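Local coordinates for protein SusD homolog (Bacteroides thetaiotaomicron, PDB 4MRU) that probably binds glycans, perhaps mucin O-glycans, at the bacterial cell surface as a SusD-like outer-membrane lipoprotein, at residues A[458-469]-A[493-503]. Numbering follows the deposited sequence.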
loop_
_atom_site.group_PDB
_atom_site.type_symbol
_atom_site.label_atom_id
_atom_site.label_comp_id
_atom_site.label_asym_id
_atom_site.label_seq_id
_atom_site.Cartn_x
_atom_site.Cartn_y
_atom_site.Cartn_z
ATOM N N GLY A 458 -15.853 -0.086 -6.894
ATOM C CA GLY A 458 -14.512 -0.362 -7.372
ATOM C C GLY A 458 -14.017 -1.784 -7.135
ATOM O O GLY A 458 -14.795 -2.668 -6.759
HETATM N N MSE A 459 -12.745 -1.998 -7.410
HETATM C CA MSE A 459 -12.132 -3.313 -7.188
HETATM C C MSE A 459 -11.986 -3.552 -5.707
HETATM O O MSE A 459 -11.431 -2.724 -4.984
HETATM C CB MSE A 459 -10.743 -3.467 -7.788
HETATM C CG MSE A 459 -10.784 -3.511 -9.279
HETATM SE SE MSE A 459 -11.348 -5.238 -9.999
HETATM C CE MSE A 459 -9.773 -6.411 -10.232
ATOM N N ARG A 460 -12.467 -4.703 -5.258
ATOM C CA ARG A 460 -12.452 -5.099 -3.849
ATOM C C ARG A 460 -11.339 -6.111 -3.534
ATOM O O ARG A 460 -10.932 -6.263 -2.394
ATOM C CB ARG A 460 -13.827 -5.661 -3.485
ATOM C CG ARG A 460 -15.001 -4.737 -3.794
ATOM C CD ARG A 460 -14.779 -3.275 -3.412
ATOM N NE ARG A 460 -14.762 -3.080 -1.997
ATOM C CZ ARG A 460 -14.761 -1.895 -1.388
ATOM N NH1 ARG A 460 -14.721 -0.755 -2.072
ATOM N NH2 ARG A 460 -14.737 -1.860 -0.075
ATOM N N ARG A 461 -10.813 -6.739 -4.579
ATOM C CA ARG A 461 -9.714 -7.647 -4.516
ATOM C C ARG A 461 -9.281 -7.981 -5.944
ATOM O O ARG A 461 -9.953 -7.619 -6.906
ATOM C CB ARG A 461 -10.111 -8.929 -3.792
ATOM C CG ARG A 461 -11.261 -9.677 -4.486
ATOM C CD ARG A 461 -11.657 -10.928 -3.739
ATOM N NE ARG A 461 -10.684 -12.009 -3.809
ATOM C CZ ARG A 461 -10.567 -12.894 -4.808
ATOM N NH1 ARG A 461 -11.340 -12.833 -5.887
ATOM N NH2 ARG A 461 -9.644 -13.859 -4.725
ATOM N N LEU A 462 -8.167 -8.695 -6.080
ATOM C CA LEU A 462 -7.748 -9.286 -7.351
ATOM C C LEU A 462 -8.171 -10.756 -7.430
ATOM O O LEU A 462 -8.255 -11.433 -6.409
ATOM C CB LEU A 462 -6.233 -9.258 -7.549
ATOM C CG LEU A 462 -5.573 -8.075 -8.161
ATOM C CD1 LEU A 462 -4.099 -8.396 -8.482
ATOM C CD2 LEU A 462 -6.331 -7.640 -9.410
HETATM N N MSE A 463 -8.327 -11.236 -8.654
HETATM C CA MSE A 463 -8.757 -12.599 -8.921
HETATM C C MSE A 463 -7.556 -13.503 -8.951
HETATM O O MSE A 463 -6.484 -13.069 -9.314
HETATM C CB MSE A 463 -9.471 -12.702 -10.272
HETATM C CG MSE A 463 -10.736 -11.859 -10.275
HETATM SE SE MSE A 463 -10.321 -10.071 -11.017
HETATM C CE MSE A 463 -10.234 -10.549 -12.936
ATOM N N TYR A 464 -7.726 -14.755 -8.548
ATOM C CA TYR A 464 -6.612 -15.711 -8.543
ATOM C C TYR A 464 -6.142 -15.986 -9.959
ATOM O O TYR A 464 -6.909 -15.867 -10.875
ATOM C CB TYR A 464 -7.011 -17.011 -7.886
ATOM C CG TYR A 464 -7.343 -16.848 -6.397
ATOM C CD1 TYR A 464 -6.402 -16.367 -5.500
ATOM C CD2 TYR A 464 -8.566 -17.224 -5.902
ATOM C CE1 TYR A 464 -6.677 -16.274 -4.131
ATOM C CE2 TYR A 464 -8.877 -17.112 -4.542
ATOM C CZ TYR A 464 -7.935 -16.665 -3.660
ATOM O OH TYR A 464 -8.276 -16.595 -2.322
ATOM N N PRO A 465 -4.855 -16.266 -10.133
ATOM C CA PRO A 465 -4.335 -16.438 -11.496
ATOM C C PRO A 465 -4.804 -17.744 -12.106
ATOM O O PRO A 465 -5.108 -18.713 -11.381
ATOM C CB PRO A 465 -2.807 -16.435 -11.302
ATOM C CG PRO A 465 -2.573 -16.774 -9.906
ATOM C CD PRO A 465 -3.804 -16.369 -9.120
ATOM N N ASN A 466 -4.794 -17.808 -13.434
ATOM C CA ASN A 466 -5.273 -18.983 -14.117
ATOM C C ASN A 466 -4.432 -20.248 -13.819
ATOM O O ASN A 466 -4.941 -21.363 -13.904
ATOM C CB ASN A 466 -5.321 -18.771 -15.633
ATOM C CG ASN A 466 -6.222 -19.800 -16.326
ATOM O OD1 ASN A 466 -7.424 -19.840 -16.093
ATOM N ND2 ASN A 466 -5.647 -20.610 -17.161
ATOM N N GLU A 467 -3.156 -20.063 -13.518
ATOM C CA GLU A 467 -2.279 -21.148 -13.095
ATOM C C GLU A 467 -2.887 -21.914 -11.900
ATOM O O GLU A 467 -2.843 -23.139 -11.830
ATOM C CB GLU A 467 -0.899 -20.612 -12.726
ATOM C CG GLU A 467 -0.081 -20.110 -13.922
ATOM C CD GLU A 467 -0.512 -18.740 -14.506
ATOM O OE1 GLU A 467 -1.438 -18.063 -13.998
ATOM O OE2 GLU A 467 0.098 -18.306 -15.504
ATOM N N GLU A 468 -3.480 -21.192 -10.974
ATOM C CA GLU A 468 -4.088 -21.852 -9.843
ATOM C C GLU A 468 -5.243 -22.727 -10.281
ATOM O O GLU A 468 -5.410 -23.863 -9.770
ATOM C CB GLU A 468 -4.525 -20.827 -8.819
ATOM C CG GLU A 468 -3.326 -20.225 -8.088
ATOM C CD GLU A 468 -2.537 -21.230 -7.273
ATOM O OE1 GLU A 468 -3.077 -21.759 -6.249
ATOM O OE2 GLU A 468 -1.367 -21.488 -7.643
ATOM N N TYR A 469 -5.983 -22.263 -11.282
ATOM C CA TYR A 469 -7.116 -23.039 -11.789
ATOM C C TYR A 469 -6.612 -24.297 -12.484
ATOM O O TYR A 469 -7.204 -25.361 -12.366
ATOM C CB TYR A 469 -7.994 -22.211 -12.749
ATOM C CG TYR A 469 -8.938 -21.242 -12.068
ATOM C CD1 TYR A 469 -8.489 -19.988 -11.636
ATOM C CD2 TYR A 469 -10.257 -21.551 -11.866
ATOM C CE1 TYR A 469 -9.344 -19.099 -11.005
ATOM C CE2 TYR A 469 -11.133 -20.648 -11.249
ATOM C CZ TYR A 469 -10.661 -19.440 -10.795
ATOM O OH TYR A 469 -11.497 -18.514 -10.180
ATOM N N GLY A 493 -18.085 -15.131 -6.151
ATOM C CA GLY A 493 -16.939 -15.965 -5.818
ATOM C C GLY A 493 -15.641 -15.268 -6.170
ATOM O O GLY A 493 -15.391 -14.149 -5.685
ATOM N N ASP A 494 -14.805 -15.925 -6.981
ATOM C CA ASP A 494 -13.470 -15.392 -7.294
ATOM C C ASP A 494 -13.581 -14.289 -8.349
ATOM O O ASP A 494 -13.257 -14.489 -9.507
ATOM C CB ASP A 494 -12.519 -16.486 -7.759
ATOM C CG ASP A 494 -11.127 -15.986 -8.082
ATOM O OD1 ASP A 494 -10.645 -15.000 -7.472
ATOM O OD2 ASP A 494 -10.451 -16.644 -8.927
ATOM N N THR A 495 -14.046 -13.131 -7.894
ATOM C CA THR A 495 -14.138 -11.946 -8.725
ATOM C C THR A 495 -13.554 -10.746 -8.005
ATOM O O THR A 495 -13.398 -10.738 -6.799
ATOM C CB THR A 495 -15.572 -11.612 -9.047
ATOM O OG1 THR A 495 -16.246 -11.108 -7.860
ATOM C CG2 THR A 495 -16.331 -12.841 -9.563
ATOM N N GLY A 496 -13.356 -9.683 -8.756
ATOM C CA GLY A 496 -12.949 -8.421 -8.200
ATOM C C GLY A 496 -14.011 -7.748 -7.316
ATOM O O GLY A 496 -13.683 -6.782 -6.645
ATOM N N GLY A 497 -15.262 -8.190 -7.360
ATOM C CA GLY A 497 -16.311 -7.603 -6.542
ATOM C C GLY A 497 -16.464 -8.153 -5.125
ATOM O O GLY A 497 -17.042 -7.511 -4.228
ATOM N N THR A 498 -15.926 -9.335 -4.913
ATOM C CA THR A 498 -16.111 -10.040 -3.663
ATOM C C THR A 498 -15.209 -9.413 -2.608
ATOM O O THR A 498 -14.046 -9.178 -2.875
ATOM C CB THR A 498 -15.803 -11.529 -3.851
ATOM O OG1 THR A 498 -16.827 -12.121 -4.667
ATOM C CG2 THR A 498 -15.774 -12.261 -2.525
ATOM N N HIS A 499 -15.752 -9.144 -1.417
ATOM C CA HIS A 499 -14.963 -8.523 -0.355
ATOM C C HIS A 499 -14.059 -9.565 0.305
ATOM O O HIS A 499 -14.495 -10.691 0.613
ATOM C CB HIS A 499 -15.861 -7.891 0.724
ATOM C CG HIS A 499 -16.583 -6.645 0.289
ATOM N ND1 HIS A 499 -17.007 -5.692 1.185
ATOM C CD2 HIS A 499 -16.955 -6.196 -0.938
ATOM C CE1 HIS A 499 -17.610 -4.710 0.531
ATOM N NE2 HIS A 499 -17.596 -4.994 -0.752
ATOM N N VAL A 500 -12.846 -9.162 0.619
ATOM C CA VAL A 500 -11.995 -9.944 1.518
ATOM C C VAL A 500 -12.536 -9.827 2.947
ATOM O O VAL A 500 -13.291 -8.899 3.258
ATOM C CB VAL A 500 -10.486 -9.541 1.444
ATOM C CG1 VAL A 500 -9.983 -9.586 -0.021
ATOM C CG2 VAL A 500 -10.246 -8.189 2.035
ATOM N N TRP A 501 -12.056 -10.718 3.823
ATOM C CA TRP A 501 -12.634 -10.847 5.169
ATOM C C TRP A 501 -12.629 -9.550 5.985
ATOM O O TRP A 501 -13.606 -9.265 6.649
ATOM C CB TRP A 501 -11.919 -11.976 5.941
ATOM C CG TRP A 501 -12.240 -12.016 7.407
ATOM C CD1 TRP A 501 -13.396 -12.424 7.987
ATOM C CD2 TRP A 501 -11.362 -11.648 8.466
ATOM N NE1 TRP A 501 -13.302 -12.317 9.359
ATOM C CE2 TRP A 501 -12.065 -11.810 9.667
ATOM C CE3 TRP A 501 -10.047 -11.177 8.515
ATOM C CZ2 TRP A 501 -11.482 -11.557 10.905
ATOM C CZ3 TRP A 501 -9.480 -10.888 9.763
ATOM C CH2 TRP A 501 -10.201 -11.103 10.925
ATOM N N TRP A 502 -11.572 -8.755 5.961
ATOM C CA TRP A 502 -11.573 -7.546 6.791
ATOM C C TRP A 502 -12.426 -6.389 6.214
ATOM O O TRP A 502 -12.603 -5.404 6.902
ATOM C CB TRP A 502 -10.155 -7.032 7.098
ATOM C CG TRP A 502 -9.168 -6.858 5.939
ATOM C CD1 TRP A 502 -8.064 -7.589 5.733
ATOM C CD2 TRP A 502 -9.167 -5.850 4.921
ATOM N NE1 TRP A 502 -7.387 -7.150 4.646
ATOM C CE2 TRP A 502 -8.067 -6.091 4.106
ATOM C CE3 TRP A 502 -10.022 -4.813 4.592
ATOM C CZ2 TRP A 502 -7.763 -5.316 3.011
ATOM C CZ3 TRP A 502 -9.724 -4.029 3.480
ATOM C CH2 TRP A 502 -8.621 -4.305 2.694
ATOM N N ASP A 503 -12.882 -6.498 4.963
ATOM C CA ASP A 503 -13.596 -5.414 4.279
ATOM C C ASP A 503 -15.061 -5.527 4.613
ATOM O O ASP A 503 -15.874 -6.141 3.863
ATOM C CB ASP A 503 -13.328 -5.476 2.767
ATOM C CG ASP A 503 -14.015 -4.376 1.985
ATOM O OD1 ASP A 503 -14.671 -3.518 2.628
ATOM O OD2 ASP A 503 -13.897 -4.397 0.725
HETATM O O HOH W 1 -12.384 -6.449 -0.139
HETATM O O HOH W 2 -9.264 -15.843 -12.039
#
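Asp494 is gripped end-on in a salt bridge by Arg461, whose NH1 and NH2 both turn to its OD1; Arg461 NH1 lies 2.8 Å from Asp494 OD1, on the anti lone pair. The syn lone pair of Asp494 OD1 takes the backbone N of Tyr464 at 3.1 Å, so three N-H groups share one oxygen. Asp494 OD2 receives the Tyr469 hydroxyl, with OH a very short 2.5 Å away and ring and carboxylate nearly coplanar. Arg461 NH1 also donates to Thr495 O, from above the carbonyl plane, while its NE goes to Tyr125 O. Bends at chi3 (-71°) and chi4 (-83°) together turn the guanidinium to Asp494. Replacing Arg461 with a leucine would probably leave the Asp494 charge without its cationic mate and Thr495 O without this donor. Within the helix-rich, TPR-like SusD fold, the lead-in to helix 466-471 here joins the loop following helix 473-486, whose type I turn from Thr495 to Thr498 presents Gly496 O to Arg460 N at 2.8 Å, nearly straight (162°). Arg461 O, beside Gly496 CA, and Thr498 O are buried without a hydrogen-bonding partner. Farther along, Arg460 NH2 forms a salt bridge with the syn lone pair of Asp503 OD2 at 2.8 Å, and a water joins that oxygen to Arg460 O and Val500 N.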